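Local structure of D-mandelate dehydrogenase (Rhodotorula graminis, 2W2K) at residues I324-F327 against L328-K332; E311-H314 against E315-R318. The protein probably catalyses the NAD(+)-dependent oxidation of D-mandelate to its 2-keto acid. All coordinates share one frame; numbering follows the deposited sequence.

Contact 1 (I324-F327 against L328-K332)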
loop_
_atom_site.group_PDB
_atom_site.type_symbol
_atom_site.label_atom_id
_atom_site.label_comp_id
_atom_site.label_asym_id
_atom_site.label_seq_id
_atom_site.Cartn_x
_atom_site.Cartn_y
_atom_site.Cartn_z
ATOM N N ILE B 324 -25.093 6.088 25.091
ATOM C CA ILE B 324 -26.310 6.760 25.615
ATOM C C ILE B 324 -27.216 5.784 26.424
ATOM O O ILE B 324 -27.757 6.142 27.499
ATOM C CB ILE B 324 -27.064 7.508 24.470
ATOM C CG1 ILE B 324 -26.221 8.704 23.954
ATOM C CG2 ILE B 324 -28.447 8.001 24.927
ATOM C CD1 ILE B 324 -26.715 9.274 22.608
ATOM N N ASP B 325 -27.340 4.550 25.939
ATOM C CA ASP B 325 -28.114 3.490 26.639
ATOM C C ASP B 325 -27.524 3.200 28.029
ATOM O O ASP B 325 -28.245 3.247 29.043
ATOM C CB ASP B 325 -28.147 2.209 25.775
ATOM C CG ASP B 325 -29.177 1.163 26.254
ATOM O OD1 ASP B 325 -29.605 1.149 27.431
ATOM O OD2 ASP B 325 -29.564 0.324 25.423
ATOM N N ARG B 326 -26.223 2.899 28.066
ATOM C CA ARG B 326 -25.478 2.729 29.336
ATOM C C ARG B 326 -25.712 3.893 30.327
ATOM O O ARG B 326 -26.096 3.661 31.470
ATOM C CB ARG B 326 -23.972 2.564 29.102
ATOM C CG ARG B 326 -23.582 1.217 28.489
ATOM C CD ARG B 326 -22.087 1.164 28.082
ATOM N NE ARG B 326 -21.166 1.355 29.210
ATOM C CZ ARG B 326 -20.612 0.382 29.944
ATOM N NH1 ARG B 326 -20.873 -0.898 29.695
ATOM N NH2 ARG B 326 -19.784 0.704 30.935
ATOM N N PHE B 327 -25.477 5.129 29.868
ATOM C CA PHE B 327 -25.442 6.324 30.731
ATOM C C PHE B 327 -26.829 6.807 31.213
ATOM O O PHE B 327 -26.949 7.308 32.334
ATOM C CB PHE B 327 -24.692 7.461 29.998
ATOM C CG PHE B 327 -24.182 8.557 30.909
ATOM C CD1 PHE B 327 -23.024 8.378 31.676
ATOM C CD2 PHE B 327 -24.853 9.783 30.990
ATOM C CE1 PHE B 327 -22.538 9.391 32.512
ATOM C CE2 PHE B 327 -24.369 10.815 31.825
ATOM C CZ PHE B 327 -23.210 10.619 32.584
ATOM N N LEU B 328 -27.868 6.647 30.393
ATOM C CA LEU B 328 -29.239 7.065 30.789
ATOM C C LEU B 328 -30.140 5.972 31.374
ATOM O O LEU B 328 -31.056 6.282 32.165
ATOM C CB LEU B 328 -29.987 7.731 29.608
ATOM C CG LEU B 328 -29.458 9.080 29.081
ATOM C CD1 LEU B 328 -30.433 9.660 28.042
ATOM C CD2 LEU B 328 -29.211 10.080 30.232
ATOM N N LEU B 329 -29.926 4.720 30.966
ATOM C CA LEU B 329 -30.839 3.605 31.350
ATOM C C LEU B 329 -30.227 2.518 32.277
ATOM O O LEU B 329 -30.942 1.912 33.095
ATOM C CB LEU B 329 -31.484 2.957 30.119
ATOM C CG LEU B 329 -32.364 3.844 29.210
ATOM C CD1 LEU B 329 -32.939 3.079 28.032
ATOM C CD2 LEU B 329 -33.460 4.524 29.999
ATOM N N GLN B 330 -28.926 2.287 32.168
ATOM C CA GLN B 330 -28.260 1.157 32.867
ATOM C C GLN B 330 -27.483 1.540 34.145
ATOM O O GLN B 330 -26.991 0.660 34.868
ATOM C CB GLN B 330 -27.307 0.418 31.892
ATOM C CG GLN B 330 -27.978 -0.219 30.666
ATOM C CD GLN B 330 -26.964 -0.881 29.712
ATOM O OE1 GLN B 330 -26.019 -1.547 30.141
ATOM N NE2 GLN B 330 -27.164 -0.693 28.429
ATOM N N GLY B 331 -27.347 2.840 34.427
ATOM C CA GLY B 331 -26.499 3.290 35.553
ATOM C C GLY B 331 -25.009 2.968 35.404
ATOM O O GLY B 331 -24.297 2.850 36.406
ATOM N N LYS B 332 -24.548 2.847 34.152
ATOM C CA LYS B 332 -23.160 2.492 33.809
ATOM C C LYS B 332 -22.370 3.666 33.168
ATOM O O LYS B 332 -22.949 4.500 32.460
ATOM C CB LYS B 332 -23.144 1.280 32.877
ATOM C CG LYS B 332 -23.670 -0.012 33.532
ATOM C CD LYS B 332 -23.274 -1.234 32.717
ATOM C CE LYS B 332 -23.796 -2.512 33.352
ATOM N NZ LYS B 332 -23.592 -3.681 32.463
#
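Near its C-terminal end helix 310-330 widens into a pi-type turn, Asp325 O taking Leu329 N and, weakly, Gln330 N; the chain then leaves the helix, with Gln330 N and Lys332 N both bonded to Arg326 O. These two donors each lie 3.2 Å from Arg326 O and reach it from opposite faces of the carbonyl plane. Gly331, with a positive phi of 64°, leaves the helical path between them and turns the chain back, bringing Lys332 O to 3.5 Å from Phe327 CA in a CA-H...O contact. Lys332 CB then sits over one face of the Arg326 guanidinium, off toward its rim, while Arg326 NE bonds to Pro333 O. On the inner side, Ile324 CG2 and Leu328 CD1 meet at 4.0 Å, their side chains running side by side against strands 54-57 and 83-86. With CG anti to the backbone N (chi1 -167°), the Asp325 carboxylate is carried toward the next turn, where Gln330 NE2 meets Asp325 OD1 in an almost straight but weak bond of 3.2 Å, amide and carboxylate nearly perpendicular. OD2 holds a salt bridge to Lys26, whose charge probably dominates, the exposed Gln330 amide contributing little.

Contact 2 (E311-H314 against E315-R318)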
loop_
_atom_site.group_PDB
_atom_site.type_symbol
_atom_site.label_atom_id
_atom_site.label_comp_id
_atom_site.label_asym_id
_atom_site.label_seq_id
_atom_site.Cartn_x
_atom_site.Cartn_y
_atom_site.Cartn_z
ATOM N N GLU B 311 -16.539 -0.685 8.021
ATOM C CA GLU B 311 -16.306 -1.203 9.399
ATOM C C GLU B 311 -16.118 -0.100 10.451
ATOM O O GLU B 311 -16.555 -0.243 11.617
ATOM C CB GLU B 311 -15.122 -2.218 9.453
ATOM C CG GLU B 311 -15.373 -3.551 8.672
ATOM C CD GLU B 311 -15.243 -3.444 7.140
ATOM O OE1 GLU B 311 -14.725 -2.438 6.597
ATOM O OE2 GLU B 311 -15.688 -4.388 6.452
ATOM N N THR B 312 -15.466 0.996 10.061
ATOM C CA THR B 312 -15.392 2.195 10.937
ATOM C C THR B 312 -16.808 2.706 11.261
ATOM O O THR B 312 -17.130 2.990 12.424
ATOM C CB THR B 312 -14.564 3.337 10.288
ATOM O OG1 THR B 312 -13.262 2.841 9.906
ATOM C CG2 THR B 312 -14.395 4.497 11.276
ATOM N N PHE B 313 -17.649 2.806 10.231
ATOM C CA PHE B 313 -18.995 3.395 10.375
ATOM C C PHE B 313 -19.903 2.494 11.235
ATOM O O PHE B 313 -20.714 3.007 12.033
ATOM C CB PHE B 313 -19.646 3.654 8.988
ATOM C CG PHE B 313 -18.824 4.508 8.042
ATOM C CD1 PHE B 313 -17.951 5.494 8.510
ATOM C CD2 PHE B 313 -18.960 4.347 6.654
ATOM C CE1 PHE B 313 -17.203 6.283 7.607
ATOM C CE2 PHE B 313 -18.214 5.134 5.749
ATOM C CZ PHE B 313 -17.346 6.100 6.230
ATOM N N HIS B 314 -19.779 1.168 11.087
ATOM C CA HIS B 314 -20.480 0.203 11.981
ATOM C C HIS B 314 -20.131 0.499 13.455
ATOM O O HIS B 314 -21.016 0.538 14.339
ATOM C CB HIS B 314 -20.074 -1.248 11.658
ATOM C CG HIS B 314 -20.855 -1.889 10.543
ATOM N ND1 HIS B 314 -21.029 -1.304 9.304
ATOM C CD2 HIS B 314 -21.503 -3.079 10.486
ATOM C CE1 HIS B 314 -21.759 -2.102 8.537
ATOM N NE2 HIS B 314 -22.052 -3.188 9.229
ATOM N N GLU B 315 -18.838 0.694 13.730
ATOM C CA GLU B 315 -18.405 0.970 15.101
ATOM C C GLU B 315 -18.822 2.375 15.623
ATOM O O GLU B 315 -19.136 2.509 16.826
ATOM C CB GLU B 315 -16.909 0.631 15.297
ATOM C CG GLU B 315 -16.405 0.697 16.747
ATOM C CD GLU B 315 -16.793 -0.512 17.643
ATOM O OE1 GLU B 315 -17.581 -1.413 17.231
ATOM O OE2 GLU B 315 -16.288 -0.526 18.795
ATOM N N PHE B 316 -18.848 3.401 14.753
ATOM C CA PHE B 316 -19.422 4.734 15.118
ATOM C C PHE B 316 -20.891 4.579 15.599
ATOM O O PHE B 316 -21.276 5.117 16.647
ATOM C CB PHE B 316 -19.402 5.776 13.948
ATOM C CG PHE B 316 -18.035 6.326 13.586
ATOM C CD1 PHE B 316 -16.925 6.214 14.445
ATOM C CD2 PHE B 316 -17.866 6.987 12.367
ATOM C CE1 PHE B 316 -15.644 6.747 14.052
ATOM C CE2 PHE B 316 -16.619 7.520 11.980
ATOM C CZ PHE B 316 -15.509 7.401 12.841
ATOM N N GLU B 317 -21.719 3.877 14.813
ATOM C CA GLU B 317 -23.130 3.624 15.188
ATOM C C GLU B 317 -23.256 2.811 16.484
ATOM O O GLU B 317 -24.060 3.175 17.358
ATOM C CB GLU B 317 -23.894 2.955 14.014
ATOM C CG GLU B 317 -24.037 3.918 12.809
ATOM C CD GLU B 317 -25.030 3.470 11.721
ATOM O OE1 GLU B 317 -25.616 2.363 11.823
ATOM O OE2 GLU B 317 -25.201 4.258 10.748
ATOM N N ARG B 318 -22.466 1.733 16.633
ATOM C CA ARG B 318 -22.505 0.927 17.888
ATOM C C ARG B 318 -22.089 1.736 19.135
ATOM O O ARG B 318 -22.771 1.680 20.164
ATOM C CB ARG B 318 -21.638 -0.356 17.790
ATOM C CG ARG B 318 -21.818 -1.331 19.024
ATOM C CD ARG B 318 -20.782 -2.485 18.999
ATOM N NE ARG B 318 -19.442 -2.039 19.406
ATOM C CZ ARG B 318 -19.023 -1.922 20.672
ATOM N NH1 ARG B 318 -19.831 -2.207 21.700
ATOM N NH2 ARG B 318 -17.786 -1.518 20.921
#
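Glu315 N bonds to Glu311 O at 3.2 Å, the first of four successive i to i+4 bonds in this regular alpha-helical part of helix 310-330. Glu311 itself turns outward, where OE1 bonds to the backbone of another protein chain. Next comes Phe316, whose N lies 2.9 Å from Thr312 O, in the carbonyl plane. One turn back, Thr312 CG2 stands over a face of the Phe316 ring in a CH-pi contact, 3.9 Å from its centroid and 3.5 Å from Phe316 CZ. The Thr312 rotamer accounts for this: with OG1 beside the backbone N (chi1 -54°) and bonded to Gly307 O, the methyl is left to face the ring. Gly307 is an NAD(+)-binding residue, so the packing adjoins the coenzyme site. Phe316 CD2 also meets the edge of the Phe313 ring, 4.1 Å from Phe313 CD1. Were Phe316 replaced by an alanine, the Thr312 methyl and the Phe313 edge would probably lose their partner, and a gap would open toward Ser109 and Ala112. Glu317 N bonds almost straight to Phe313 O, while its carboxylate accepts from the backbone N of Arg14, His15 and Leu16. Finally Arg318, its N bonded to His314 O, grips Glu315 side-on: Arg318 NE lies 2.9 Å from Glu315 OE1, and Arg318 NH2 lies 2.8 Å from Glu315 OE2.

In the fold
Both contacts belong to the long helix 310-330, contact 2 near its start and contact 1 at its end. Their centres are 19 Å apart and their nearest atoms about 7 Å, so they do not touch. The helix follows strand 299-301, at the edge of the seven-stranded parallel sheet of the NAD-binding domain, and carries the chain back to the domain built on the five-stranded parallel sheet. Contact 2 adjoins Gly307 of the coenzyme site through Thr312 and also meets Ala13 to Leu16, Ser109 and Ala112, whereas contact 1, farther from the centre of the chain, packs on strands 54-57 and 83-86. The helix thus starts beside the coenzyme site and runs away from it along the five-stranded domain.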